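Local coordinates for protein acetyltransferase (Brucella abortus str. 2308 A, PDB 4ZBG) that binds acetyl coenzyme A and, as a GNAT-family acetyltransferase, probably transfers its acetyl group to an acceptor substrate, at residues A[21-26]-A[63-68]. Numbering follows the deposited sequence.
Sequences EIRQVT and GQVLGH
In this GNAT fold, helix 19-30 packs on the central mixed sheet. Its segment 21-26 crosses the start of strand 64-76 at -70°, with axes 8.1 Å apart and CA pairs Glu21-Val65 (6.7 Å), Val25-Gly67 (6.7 Å) and Ile22-His68 (6.5 Å). Gly63, in a turn with phi 76°, offers its O to a water that also donates to Glu21 OE1. After extended Gln64, the Glu21 side chain, chi1 and chi2 both t, reaches across so that OE2 accepts from Val65 N (2.8 Å, 163°); a second water joins OE2 to Val65 O. The t-rotamer Val65 points toward the helix, its CG1 4.0 Å from Val25 CG2. At Leu66 psi falls to -23°, and Leu66 and Gly67 both face Ala59 of strand 55-61: a classic beta bulge. Leu66, touching Leu92, points away from the helix and a CB on Gly67 would too, so the bulge repeats a side before His68 (chi1 t, chi2 -102°), extended again, points toward the helix. Gly67 CA comes 4.2 Å from Val25 CG1; the Val25 side chain is about 7 Å from the bound acetyl-CoA. His68 NE2 is hydrogen-bonded to Ser56 OG. A water links its ND1 to Thr26 OG1, which donates to Ile22 O. Ile22 CG2 makes a CH-pi contact with the His68 ring, 3.5 Å above its centroid.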
loop_
_atom_site.group_PDB
_atom_site.type_symbol
_atom_site.label_atom_id
_atom_site.label_comp_id
_atom_site.label_asym_id
_atom_site.label_seq_id
_atom_site.Cartn_x
_atom_site.Cartn_y
_atom_site.Cartn_z
ATOM N N GLU A 21 14.390 -4.036 -6.542
ATOM C CA GLU A 21 13.694 -3.210 -7.513
ATOM C C GLU A 21 12.480 -2.484 -6.925
ATOM O O GLU A 21 12.214 -1.327 -7.260
ATOM C CB GLU A 21 13.279 -4.036 -8.714
ATOM C CG GLU A 21 12.811 -3.171 -9.832
ATOM C CD GLU A 21 12.804 -3.877 -11.158
ATOM O OE1 GLU A 21 13.307 -5.016 -11.252
ATOM O OE2 GLU A 21 12.311 -3.278 -12.116
ATOM N N ILE A 22 11.737 -3.161 -6.056
ATOM C CA ILE A 22 10.628 -2.517 -5.361
ATOM C C ILE A 22 11.146 -1.296 -4.611
ATOM O O ILE A 22 10.533 -0.226 -4.637
ATOM C CB ILE A 22 9.926 -3.502 -4.403
ATOM C CG1 ILE A 22 9.093 -4.516 -5.191
ATOM C CG2 ILE A 22 9.072 -2.752 -3.376
ATOM C CD1 ILE A 22 8.600 -5.675 -4.356
ATOM N N ARG A 23 12.274 -1.450 -3.926
ATOM C CA ARG A 23 12.799 -0.341 -3.151
ATOM C C ARG A 23 13.286 0.790 -4.052
ATOM O O ARG A 23 13.095 1.958 -3.749
ATOM C CB ARG A 23 13.896 -0.805 -2.196
ATOM C CG ARG A 23 14.442 0.317 -1.337
ATOM C CD ARG A 23 15.017 -0.228 -0.063
ATOM N NE ARG A 23 15.636 0.822 0.733
ATOM C CZ ARG A 23 16.032 0.664 1.988
ATOM N NH1 ARG A 23 15.822 -0.485 2.622
ATOM N NH2 ARG A 23 16.614 1.675 2.613
ATOM N N GLN A 24 13.863 0.437 -5.192
ATOM C CA GLN A 24 14.292 1.443 -6.161
ATOM C C GLN A 24 13.110 2.264 -6.687
ATOM O O GLN A 24 13.182 3.488 -6.787
ATOM C CB GLN A 24 15.017 0.766 -7.320
ATOM C CG GLN A 24 15.495 1.705 -8.410
ATOM C CD GLN A 24 15.996 0.964 -9.643
ATOM O OE1 GLN A 24 16.169 -0.258 -9.627
ATOM N NE2 GLN A 24 16.217 1.704 -10.724
ATOM N N VAL A 25 12.018 1.588 -7.020
ATOM C CA VAL A 25 10.829 2.282 -7.497
ATOM C C VAL A 25 10.242 3.181 -6.403
ATOM O O VAL A 25 9.885 4.338 -6.649
ATOM C CB VAL A 25 9.795 1.275 -8.023
ATOM C CG1 VAL A 25 8.485 1.970 -8.310
ATOM C CG2 VAL A 25 10.333 0.585 -9.278
ATOM N N THR A 26 10.147 2.639 -5.196
ATOM C CA THR A 26 9.612 3.377 -4.068
ATOM C C THR A 26 10.446 4.635 -3.840
ATOM O O THR A 26 9.915 5.741 -3.698
ATOM C CB THR A 26 9.635 2.507 -2.797
ATOM O OG1 THR A 26 8.832 1.345 -3.010
ATOM C CG2 THR A 26 9.101 3.251 -1.603
ATOM N N GLY A 63 9.353 -7.047 -17.787
ATOM C CA GLY A 63 10.246 -7.475 -16.728
ATOM C C GLY A 63 10.673 -6.397 -15.752
ATOM O O GLY A 63 11.482 -6.657 -14.866
ATOM N N GLN A 64 10.126 -5.192 -15.904
ATOM C CA GLN A 64 10.452 -4.066 -15.031
ATOM C C GLN A 64 9.292 -3.774 -14.084
ATOM O O GLN A 64 8.131 -3.796 -14.494
ATOM C CB GLN A 64 10.748 -2.816 -15.864
ATOM C CG GLN A 64 11.085 -1.578 -15.034
ATOM C CD GLN A 64 11.350 -0.346 -15.880
ATOM O OE1 GLN A 64 12.305 0.404 -15.642
ATOM N NE2 GLN A 64 10.517 -0.129 -16.875
ATOM N N VAL A 65 9.608 -3.510 -12.821
ATOM C CA VAL A 65 8.597 -3.070 -11.864
ATOM C C VAL A 65 8.258 -1.614 -12.152
ATOM O O VAL A 65 9.127 -0.748 -12.076
ATOM C CB VAL A 65 9.058 -3.246 -10.406
ATOM C CG1 VAL A 65 8.024 -2.662 -9.455
ATOM C CG2 VAL A 65 9.315 -4.716 -10.088
ATOM N N LEU A 66 7.001 -1.341 -12.484
ATOM C CA LEU A 66 6.552 0.028 -12.723
ATOM C C LEU A 66 5.927 0.662 -11.489
ATOM O O LEU A 66 5.848 1.879 -11.393
ATOM C CB LEU A 66 5.519 0.060 -13.842
ATOM C CG LEU A 66 5.935 -0.469 -15.207
ATOM C CD1 LEU A 66 4.795 -0.227 -16.172
ATOM C CD2 LEU A 66 7.216 0.199 -15.692
ATOM N N GLY A 67 5.445 -0.167 -10.572
ATOM C CA GLY A 67 4.743 0.330 -9.411
ATOM C C GLY A 67 4.644 -0.744 -8.367
ATOM O O GLY A 67 4.811 -1.928 -8.669
ATOM N N HIS A 68 4.365 -0.321 -7.141
ATOM C CA HIS A 68 4.324 -1.213 -6.001
ATOM C C HIS A 68 3.308 -0.701 -4.984
ATOM O O HIS A 68 3.100 0.510 -4.849
ATOM C CB HIS A 68 5.703 -1.296 -5.339
ATOM C CG HIS A 68 5.681 -2.036 -4.045
ATOM N ND1 HIS A 68 5.707 -1.400 -2.820
ATOM C CD2 HIS A 68 5.571 -3.360 -3.786
ATOM C CE1 HIS A 68 5.631 -2.307 -1.863
ATOM N NE2 HIS A 68 5.551 -3.503 -2.424
HETATM O O HOH W 1 11.926 -0.620 -11.970
HETATM O O HOH W 2 13.895 -5.698 -13.987
HETATM O O HOH W 3 6.063 1.418 -2.451
#